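Local coordinates for chloride intracellular channel Clic (Drosophila melanogaster, PDB 2YV7), which might insert into membranes from a globular soluble form to act as a pH-dependent chloride channel, and may play a role in ethanol sensitivity, at residues R181-R186 / P222-I227; D194-T199 / T251-I256; F47-L52 / R102-N107. One frame throughout, in Å; residues are numbered along the deposited sequence.

In the fold
Contact 3 comes first along the chain and joins helices 41-55 and 97-107 of the thioredoxin-like N-terminal domain. Contacts 1 and 2 follow among the C-terminal helices, and their segments alternate in sequence. Their centres lie about 13 Å apart, and hydrogen bonds Asp224 to Thr251 and Arg186 to Tyr253 tie them, so that the C-terminal tail is fastened to helices 173-193 and 224-235. Contact 3 sits across the centre of the chain, with its centre about 22 Å from that of contact 1 and about 30 Å from that of contact 2. Helix 173-193 nevertheless touches helix 41-55, the part thought to enter the membrane, and so brings the two domains together.

Contact 1: R181-R186 / P222-I227; sequences RLQHIR and PADQDI
Gln183 and Asp224 meet through one water molecule that three groups grip. Gln183 NE2 donates to this water over 2.9 Å. The water in turn gives its two hydrogens to the second segment, one to Asp224 OD1 at 2.7 Å and one to Pro222 O at 2.8 Å. Direct contact between the polar ends is slack: Gln183 NE2 stays 4.2 Å from Asp224 OD1, the side chains cross at about a right angle, and the amide and carboxylate planes are turned 56° apart. The water therefore carries the polar link. Further bonds, Gln183 OE1 to Tyr212 OH, Gln183 NE2 to Thr251 O and Asp224 OD2 to Thr251 OG1, fix the rotation of both flat groups.

In the all-helical C-terminal part of this GST fold, the contact brings the first turn of helix 224-235, with Ala223 as its N-cap residue, against the flank of helix 173-193. Ile227 supplies the apolar half. Its CG2 lies over one face of the His184 imidazole, 4.2 Å from the ring centroid and 14° off the ring normal, a CH-pi contact shifted toward the rim. The other branch reaches along the same face, where Ile227 CG1 comes within 4.0 Å of His184 CE1. At its end, Ile227 CD1 touches Gln183 CG at 3.9 Å; that methylene is carried toward the isoleucine because CG stands opposite the backbone N (chi1 -171°). With an alanine in place of Ile227, both branches would be gone, and the His184 face and the Gln183 chain would probably face a gap, leaving the ring freer to shift. Outside the two segments, His184 NE2 donates to Ala39 O, which holds the imidazole from its rim.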
# COMPACT_ATOMS: atom_id res chain seq x y z
N ARG A 181 -2.38 3.95 1.06
CA ARG A 181 -2.56 5.25 1.77
C ARG A 181 -4.03 5.47 2.17
O ARG A 181 -4.28 5.99 3.21
CB ARG A 181 -2.04 6.41 0.88
CG ARG A 181 -0.51 6.34 0.76
CD ARG A 181 -0.05 7.00 -0.58
NE ARG A 181 1.41 7.06 -0.44
CZ ARG A 181 2.23 6.01 -0.59
NH1 ARG A 181 1.73 4.82 -0.93
NH2 ARG A 181 3.54 6.17 -0.40
N LEU A 182 -5.02 5.05 1.37
CA LEU A 182 -6.43 5.15 1.76
C LEU A 182 -6.71 4.34 3.02
O LEU A 182 -7.39 4.81 3.97
CB LEU A 182 -7.32 4.67 0.59
CG LEU A 182 -7.33 5.58 -0.64
CD1 LEU A 182 -8.29 4.98 -1.59
CD2 LEU A 182 -7.96 6.98 -0.20
N GLN A 183 -6.10 3.19 3.10
CA GLN A 183 -6.26 2.38 4.32
C GLN A 183 -5.63 3.04 5.57
O GLN A 183 -6.32 3.07 6.61
CB GLN A 183 -5.68 0.97 4.06
CG GLN A 183 -6.03 0.02 5.25
CD GLN A 183 -7.52 -0.41 5.26
OE1 GLN A 183 -8.29 0.02 4.43
NE2 GLN A 183 -7.90 -1.29 6.23
N HIS A 184 -4.43 3.66 5.50
CA HIS A 184 -3.88 4.35 6.67
C HIS A 184 -4.75 5.56 7.01
O HIS A 184 -4.99 5.86 8.14
CB HIS A 184 -2.46 4.83 6.35
CG HIS A 184 -1.41 3.77 6.45
ND1 HIS A 184 -1.52 2.53 5.83
CD2 HIS A 184 -0.16 3.81 6.99
CE1 HIS A 184 -0.42 1.82 6.10
NE2 HIS A 184 0.43 2.60 6.73
N ILE A 185 -5.24 6.26 5.97
CA ILE A 185 -6.18 7.39 6.19
C ILE A 185 -7.40 6.94 6.98
O ILE A 185 -7.68 7.58 8.00
CB ILE A 185 -6.59 8.04 4.87
CG1 ILE A 185 -5.41 8.86 4.28
CG2 ILE A 185 -7.74 9.05 5.08
CD1 ILE A 185 -5.70 9.29 2.79
N ARG A 186 -8.05 5.86 6.56
CA ARG A 186 -9.23 5.36 7.25
C ARG A 186 -8.87 4.96 8.66
O ARG A 186 -9.49 5.43 9.62
CB ARG A 186 -9.85 4.14 6.54
CG ARG A 186 -10.49 4.43 5.21
CD ARG A 186 -11.40 3.29 4.82
NE ARG A 186 -12.57 3.16 5.72
CZ ARG A 186 -13.44 2.16 5.63
NH1 ARG A 186 -13.30 1.14 4.75
NH2 ARG A 186 -14.47 2.18 6.47
N PRO A 222 -1.88 -4.61 6.16
CA PRO A 222 -1.64 -4.93 7.57
C PRO A 222 -2.92 -4.81 8.41
O PRO A 222 -3.85 -4.08 8.04
CB PRO A 222 -0.70 -3.82 8.03
CG PRO A 222 -0.87 -2.64 7.06
CD PRO A 222 -1.44 -3.24 5.78
N ALA A 223 -2.95 -5.51 9.55
CA ALA A 223 -4.02 -5.26 10.54
C ALA A 223 -4.10 -3.81 11.08
O ALA A 223 -3.09 -3.10 11.26
CB ALA A 223 -3.82 -6.25 11.73
N ASP A 224 -5.31 -3.40 11.47
CA ASP A 224 -5.54 -2.09 12.05
C ASP A 224 -4.59 -1.80 13.17
O ASP A 224 -4.08 -0.72 13.28
CB ASP A 224 -6.95 -2.00 12.63
CG ASP A 224 -8.04 -1.94 11.55
OD1 ASP A 224 -7.79 -2.22 10.32
OD2 ASP A 224 -9.15 -1.55 11.93
N GLN A 225 -4.42 -2.77 14.08
CA GLN A 225 -3.58 -2.57 15.25
C GLN A 225 -2.16 -2.22 14.91
O GLN A 225 -1.51 -1.48 15.63
CB GLN A 225 -3.62 -3.87 16.11
CG GLN A 225 -5.01 -4.20 16.73
CD GLN A 225 -6.08 -4.71 15.78
OE1 GLN A 225 -5.81 -5.34 14.75
NE2 GLN A 225 -7.35 -4.53 16.17
N ASP A 226 -1.66 -2.78 13.82
CA ASP A 226 -0.33 -2.52 13.35
C ASP A 226 -0.22 -1.15 12.69
O ASP A 226 0.76 -0.48 12.86
CB ASP A 226 0.08 -3.68 12.40
CG ASP A 226 0.18 -5.03 13.16
OD1 ASP A 226 0.86 -5.01 14.20
OD2 ASP A 226 -0.46 -6.02 12.76
N ILE A 227 -1.22 -0.75 11.90
CA ILE A 227 -1.24 0.63 11.36
C ILE A 227 -1.24 1.63 12.52
O ILE A 227 -0.40 2.54 12.62
CB ILE A 227 -2.49 0.84 10.41
CG1 ILE A 227 -2.33 0.05 9.12
CG2 ILE A 227 -2.60 2.37 10.07
CD1 ILE A 227 -3.61 -0.17 8.28
O HOH W 1 -6.26 -2.74 8.15

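Contact 2: D194-T199 / T251-I256; sequences DFEIPT and TTYIPI
The linker between helices 173-193 and 202-212 meets the C-terminal tail at the surface of the GST-like helical domain, where Thr199 lies against Pro255 and Ile256. Neither piece is a regular helix or strand. Their touching parts run in broadly the same direction, 39° apart, and no hydrogen bond crosses between them, so the evidence for association is van der Waals contact alone.

Most of it gathers round Thr199. Ile256 CG2 comes closest, 3.6 Å from Thr199 CB, and continues onto the threonine methyl, with Ile256 CG2 to Thr199 CG2 at 3.8 Å. The same methyl also meets the proline ring: Thr199 CG2 is 3.9 Å from Pro255 CB and 4.0 Å from Pro255 CG. It is available to both partners because OG1 takes the place between the backbone N and the carbonyl carbon (chi1 52°), which sets CG2 opposite that carbon. Ile256 repeats this geometry with CG1 in the corresponding place (chi1 56°), and its longer branch runs on extended and brings Ile256 CD1 to 4.0 Å from Thr199 O.

At the other end Glu196 OE2 and Tyr253 OH approach only to 4.4 Å, too long for a bond; the carboxylate is instead salt-bridged to Lys190. Tyr253 is anchored to helix 173-193 through Arg186, which bonds its carbonyl oxygen and makes a cation-pi contact with its ring. Trp205 of helix 202-212 touches both pieces, donating from NE1 to Pro198 O and packing against Ile254 and Pro255.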
# COMPACT_ATOMS: atom_id res chain seq x y z
N ASP A 194 -10.37 11.18 14.90
CA ASP A 194 -11.77 11.05 14.50
C ASP A 194 -12.11 11.63 13.12
O ASP A 194 -13.15 12.31 12.92
CB ASP A 194 -12.69 11.71 15.54
CG ASP A 194 -14.13 11.23 15.43
OD1 ASP A 194 -14.41 10.08 14.88
OD2 ASP A 194 -14.99 12.04 15.90
N PHE A 195 -11.20 11.44 12.17
CA PHE A 195 -11.46 11.77 10.78
C PHE A 195 -12.15 10.63 10.11
O PHE A 195 -11.76 9.45 10.29
CB PHE A 195 -10.12 12.04 10.05
CG PHE A 195 -10.30 12.39 8.61
CD1 PHE A 195 -10.71 13.69 8.25
CD2 PHE A 195 -10.08 11.44 7.63
CE1 PHE A 195 -10.84 14.03 6.91
CE2 PHE A 195 -10.27 11.73 6.32
CZ PHE A 195 -10.63 13.01 5.92
N GLU A 196 -13.18 10.96 9.30
CA GLU A 196 -13.81 9.96 8.43
C GLU A 196 -13.96 10.51 7.06
O GLU A 196 -14.24 11.68 6.93
CB GLU A 196 -15.23 9.60 8.89
CG GLU A 196 -15.24 8.31 9.66
CD GLU A 196 -16.48 8.19 10.52
OE1 GLU A 196 -17.40 9.05 10.39
OE2 GLU A 196 -16.50 7.25 11.34
N ILE A 197 -13.85 9.63 6.06
CA ILE A 197 -14.02 9.98 4.63
C ILE A 197 -15.49 10.05 4.33
O ILE A 197 -16.22 9.08 4.55
CB ILE A 197 -13.36 8.94 3.65
CG1 ILE A 197 -11.85 8.84 3.87
CG2 ILE A 197 -13.72 9.34 2.19
CD1 ILE A 197 -11.21 7.67 3.17
N PRO A 198 -15.97 11.23 3.92
CA PRO A 198 -17.42 11.40 3.93
C PRO A 198 -18.14 10.63 2.88
O PRO A 198 -17.53 10.22 1.83
CB PRO A 198 -17.61 12.93 3.76
CG PRO A 198 -16.37 13.44 3.31
CD PRO A 198 -15.24 12.46 3.58
N THR A 199 -19.42 10.36 3.18
CA THR A 199 -20.21 9.41 2.36
C THR A 199 -20.57 9.92 0.97
O THR A 199 -20.92 9.14 0.07
CB THR A 199 -21.46 8.99 3.09
OG1 THR A 199 -22.17 10.18 3.50
CG2 THR A 199 -21.09 8.15 4.30
N THR A 251 -10.15 -3.20 9.11
CA THR A 251 -11.22 -2.31 8.65
C THR A 251 -11.53 -2.59 7.16
O THR A 251 -10.66 -2.38 6.27
CB THR A 251 -10.86 -0.84 8.85
OG1 THR A 251 -10.87 -0.50 10.28
CG2 THR A 251 -11.83 0.10 8.04
N THR A 252 -12.78 -2.94 6.89
CA THR A 252 -13.25 -3.22 5.54
C THR A 252 -14.65 -2.69 5.22
O THR A 252 -15.15 -2.85 4.06
CB THR A 252 -13.23 -4.71 5.14
OG1 THR A 252 -14.09 -5.44 6.03
CG2 THR A 252 -11.79 -5.28 5.10
N TYR A 253 -15.30 -2.06 6.19
CA TYR A 253 -16.70 -1.68 5.95
C TYR A 253 -16.81 -0.49 5.03
O TYR A 253 -15.91 0.35 4.95
CB TYR A 253 -17.46 -1.38 7.27
CG TYR A 253 -16.97 -0.17 7.98
CD1 TYR A 253 -15.91 -0.26 8.86
CD2 TYR A 253 -17.57 1.07 7.80
CE1 TYR A 253 -15.45 0.84 9.52
CE2 TYR A 253 -17.12 2.18 8.48
CZ TYR A 253 -16.05 2.06 9.32
OH TYR A 253 -15.55 3.15 10.01
N ILE A 254 -17.94 -0.41 4.35
CA ILE A 254 -18.27 0.69 3.44
C ILE A 254 -19.55 1.33 4.07
O ILE A 254 -20.53 0.59 4.34
CB ILE A 254 -18.49 0.16 2.03
CG1 ILE A 254 -17.26 -0.66 1.51
CG2 ILE A 254 -18.89 1.28 1.05
CD1 ILE A 254 -16.01 0.25 1.30
N PRO A 255 -19.53 2.65 4.39
CA PRO A 255 -20.68 3.29 5.03
C PRO A 255 -21.86 3.57 4.10
O PRO A 255 -22.87 4.11 4.54
CB PRO A 255 -20.09 4.59 5.65
CG PRO A 255 -18.90 4.88 4.80
CD PRO A 255 -18.40 3.59 4.22
N ILE A 256 -21.76 3.17 2.84
CA ILE A 256 -22.89 3.38 1.91
C ILE A 256 -23.14 2.13 1.11
O ILE A 256 -22.28 1.26 1.08
CB ILE A 256 -22.65 4.57 0.95
CG1 ILE A 256 -21.34 4.39 0.17
CG2 ILE A 256 -22.61 5.87 1.73
CD1 ILE A 256 -21.19 5.35 -1.02

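Contact 3: F47-L52 / R102-N107; sequences FMDLYL and RHIMKN
Ile104 points its CD1 methyl into the angle between Asp49 and Leu50, and that one methyl makes all the close contacts between residues 47-52 and 102-107. Toward Leu50 it meets the branch point of the side chain, with Ile104 CD1 at 4.1 Å from Leu50 CG. It lies equally near one of the arms, since Ile104 CD1 to Leu50 CD2 is also 4.1 Å. The two side chains meet at a slant, the end of the isoleucine resting against the fork of the leucine. On the Asp49 side the touch is with the methylene, Ile104 CD1 to Asp49 CB at 4.3 Å, and so is aliphatic as well.

The torsions explain this reach. Ile104 holds CG1 opposite its carbonyl carbon and then continues fully extended (chi2 176°), which carries CD1 out from its own helix to the other one. That extension suits a backbone gap of 7.9 Å between Leu50 CA and Ile104 CA, and no hydrogen bond spans it. All three residues are buried. Phe115 packs on both Asp49 and Ile104, while Leu50 also rests on Ile23 and Leu25 of strand 22-28.

Calcium lies about 11 Å from the Ile104 side chain, and one residue of its site, Asn97, begins helix 97-107. Residues 47-52 fall within the segment predicted to span the membrane after insertion, so in that state this apolar contact would probably have to part. Helix 41-55 makes the beta-alpha-beta crossover between the parallel, adjacent strands 22-28 and 60-66, and helix 97-107, which follows strand 92-94, packs beside it, as in the thioredoxin-like N-terminal domain of GST-fold proteins.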
# COMPACT_ATOMS: atom_id res chain seq x y z
N PHE A 47 4.62 -5.14 -2.40
CA PHE A 47 3.94 -6.42 -2.18
C PHE A 47 2.79 -6.50 -3.18
O PHE A 47 2.60 -7.48 -3.87
CB PHE A 47 3.47 -6.43 -0.71
CG PHE A 47 2.96 -7.76 -0.16
CD1 PHE A 47 2.32 -8.73 -0.97
CD2 PHE A 47 3.05 -8.00 1.20
CE1 PHE A 47 1.82 -9.94 -0.41
CE2 PHE A 47 2.56 -9.23 1.77
CZ PHE A 47 1.93 -10.18 0.95
N MET A 48 1.97 -5.44 -3.26
CA MET A 48 0.83 -5.45 -4.15
C MET A 48 1.26 -5.60 -5.63
O MET A 48 0.63 -6.36 -6.34
CB MET A 48 0.01 -4.15 -3.98
CG MET A 48 -0.85 -4.26 -2.75
SD MET A 48 -2.04 -2.88 -2.61
CE MET A 48 -3.17 -3.31 -3.92
N ASP A 49 2.27 -4.84 -6.08
CA ASP A 49 2.74 -4.90 -7.49
C ASP A 49 3.15 -6.34 -7.79
O ASP A 49 2.71 -6.93 -8.79
CB ASP A 49 3.95 -3.98 -7.68
CG ASP A 49 3.56 -2.53 -7.76
OD1 ASP A 49 2.44 -2.29 -8.22
OD2 ASP A 49 4.42 -1.72 -7.51
N LEU A 50 3.92 -6.91 -6.88
CA LEU A 50 4.47 -8.26 -7.18
C LEU A 50 3.38 -9.36 -7.15
O LEU A 50 3.39 -10.33 -7.92
CB LEU A 50 5.61 -8.54 -6.20
CG LEU A 50 6.87 -7.72 -6.47
CD1 LEU A 50 7.84 -7.72 -5.22
CD2 LEU A 50 7.60 -8.13 -7.77
N TYR A 51 2.43 -9.20 -6.24
CA TYR A 51 1.32 -10.12 -6.14
C TYR A 51 0.54 -10.12 -7.44
O TYR A 51 0.13 -11.19 -7.93
CB TYR A 51 0.44 -9.78 -4.90
CG TYR A 51 -0.57 -10.88 -4.58
CD1 TYR A 51 -1.72 -11.02 -5.36
CD2 TYR A 51 -0.33 -11.80 -3.53
CE1 TYR A 51 -2.60 -12.03 -5.13
CE2 TYR A 51 -1.24 -12.80 -3.26
CZ TYR A 51 -2.37 -12.91 -4.08
OH TYR A 51 -3.29 -13.90 -3.90
N LEU A 52 0.27 -8.92 -8.01
CA LEU A 52 -0.46 -8.84 -9.24
C LEU A 52 0.31 -9.58 -10.36
O LEU A 52 -0.29 -10.21 -11.20
CB LEU A 52 -0.68 -7.38 -9.66
CG LEU A 52 -1.60 -6.50 -8.76
CD1 LEU A 52 -1.48 -5.03 -9.18
CD2 LEU A 52 -3.02 -6.99 -8.81
N ARG A 102 11.77 0.77 -10.47
CA ARG A 102 12.41 0.77 -11.77
C ARG A 102 12.67 -0.67 -12.17
O ARG A 102 12.40 -1.04 -13.29
CB ARG A 102 13.69 1.62 -11.73
CG ARG A 102 14.10 2.26 -13.05
CD ARG A 102 14.97 3.50 -12.81
NE ARG A 102 15.09 4.34 -14.01
CZ ARG A 102 16.22 4.58 -14.69
NH1 ARG A 102 17.38 4.06 -14.29
NH2 ARG A 102 16.18 5.36 -15.77
N HIS A 103 13.14 -1.49 -11.22
CA HIS A 103 13.41 -2.92 -11.50
C HIS A 103 12.15 -3.71 -11.84
O HIS A 103 12.14 -4.50 -12.78
CB HIS A 103 14.13 -3.58 -10.33
CG HIS A 103 14.67 -4.94 -10.65
ND1 HIS A 103 13.92 -6.09 -10.48
CD2 HIS A 103 15.86 -5.32 -11.16
CE1 HIS A 103 14.65 -7.13 -10.84
NE2 HIS A 103 15.83 -6.70 -11.26
N ILE A 104 11.07 -3.49 -11.09
CA ILE A 104 9.83 -4.16 -11.38
C ILE A 104 9.37 -3.79 -12.76
O ILE A 104 9.03 -4.68 -13.55
CB ILE A 104 8.71 -3.84 -10.30
CG1 ILE A 104 9.17 -4.38 -8.96
CG2 ILE A 104 7.35 -4.52 -10.70
CD1 ILE A 104 8.23 -4.05 -7.78
N MET A 105 9.41 -2.50 -13.08
CA MET A 105 8.93 -2.00 -14.37
C MET A 105 9.75 -2.52 -15.55
O MET A 105 9.20 -2.93 -16.56
CB MET A 105 9.00 -0.47 -14.43
CG MET A 105 8.79 0.07 -15.82
SD MET A 105 8.57 1.85 -15.83
CE MET A 105 10.17 2.48 -15.33
N LYS A 106 11.06 -2.47 -15.42
CA LYS A 106 11.94 -2.76 -16.55
C LYS A 106 12.35 -4.22 -16.67
O LYS A 106 12.42 -4.76 -17.77
CB LYS A 106 13.15 -1.83 -16.52
CG LYS A 106 12.75 -0.38 -16.76
CD LYS A 106 13.88 0.60 -16.46
CE LYS A 106 13.58 1.99 -17.02
NZ LYS A 106 13.56 2.00 -18.53
N ASN A 107 12.57 -4.88 -15.53
CA ASN A 107 13.15 -6.25 -15.50
C ASN A 107 12.24 -7.42 -15.12
O ASN A 107 12.59 -8.59 -15.37
CB ASN A 107 14.38 -6.23 -14.60
CG ASN A 107 15.39 -5.22 -15.06
OD1 ASN A 107 15.89 -4.40 -14.28
ND2 ASN A 107 15.69 -5.24 -16.36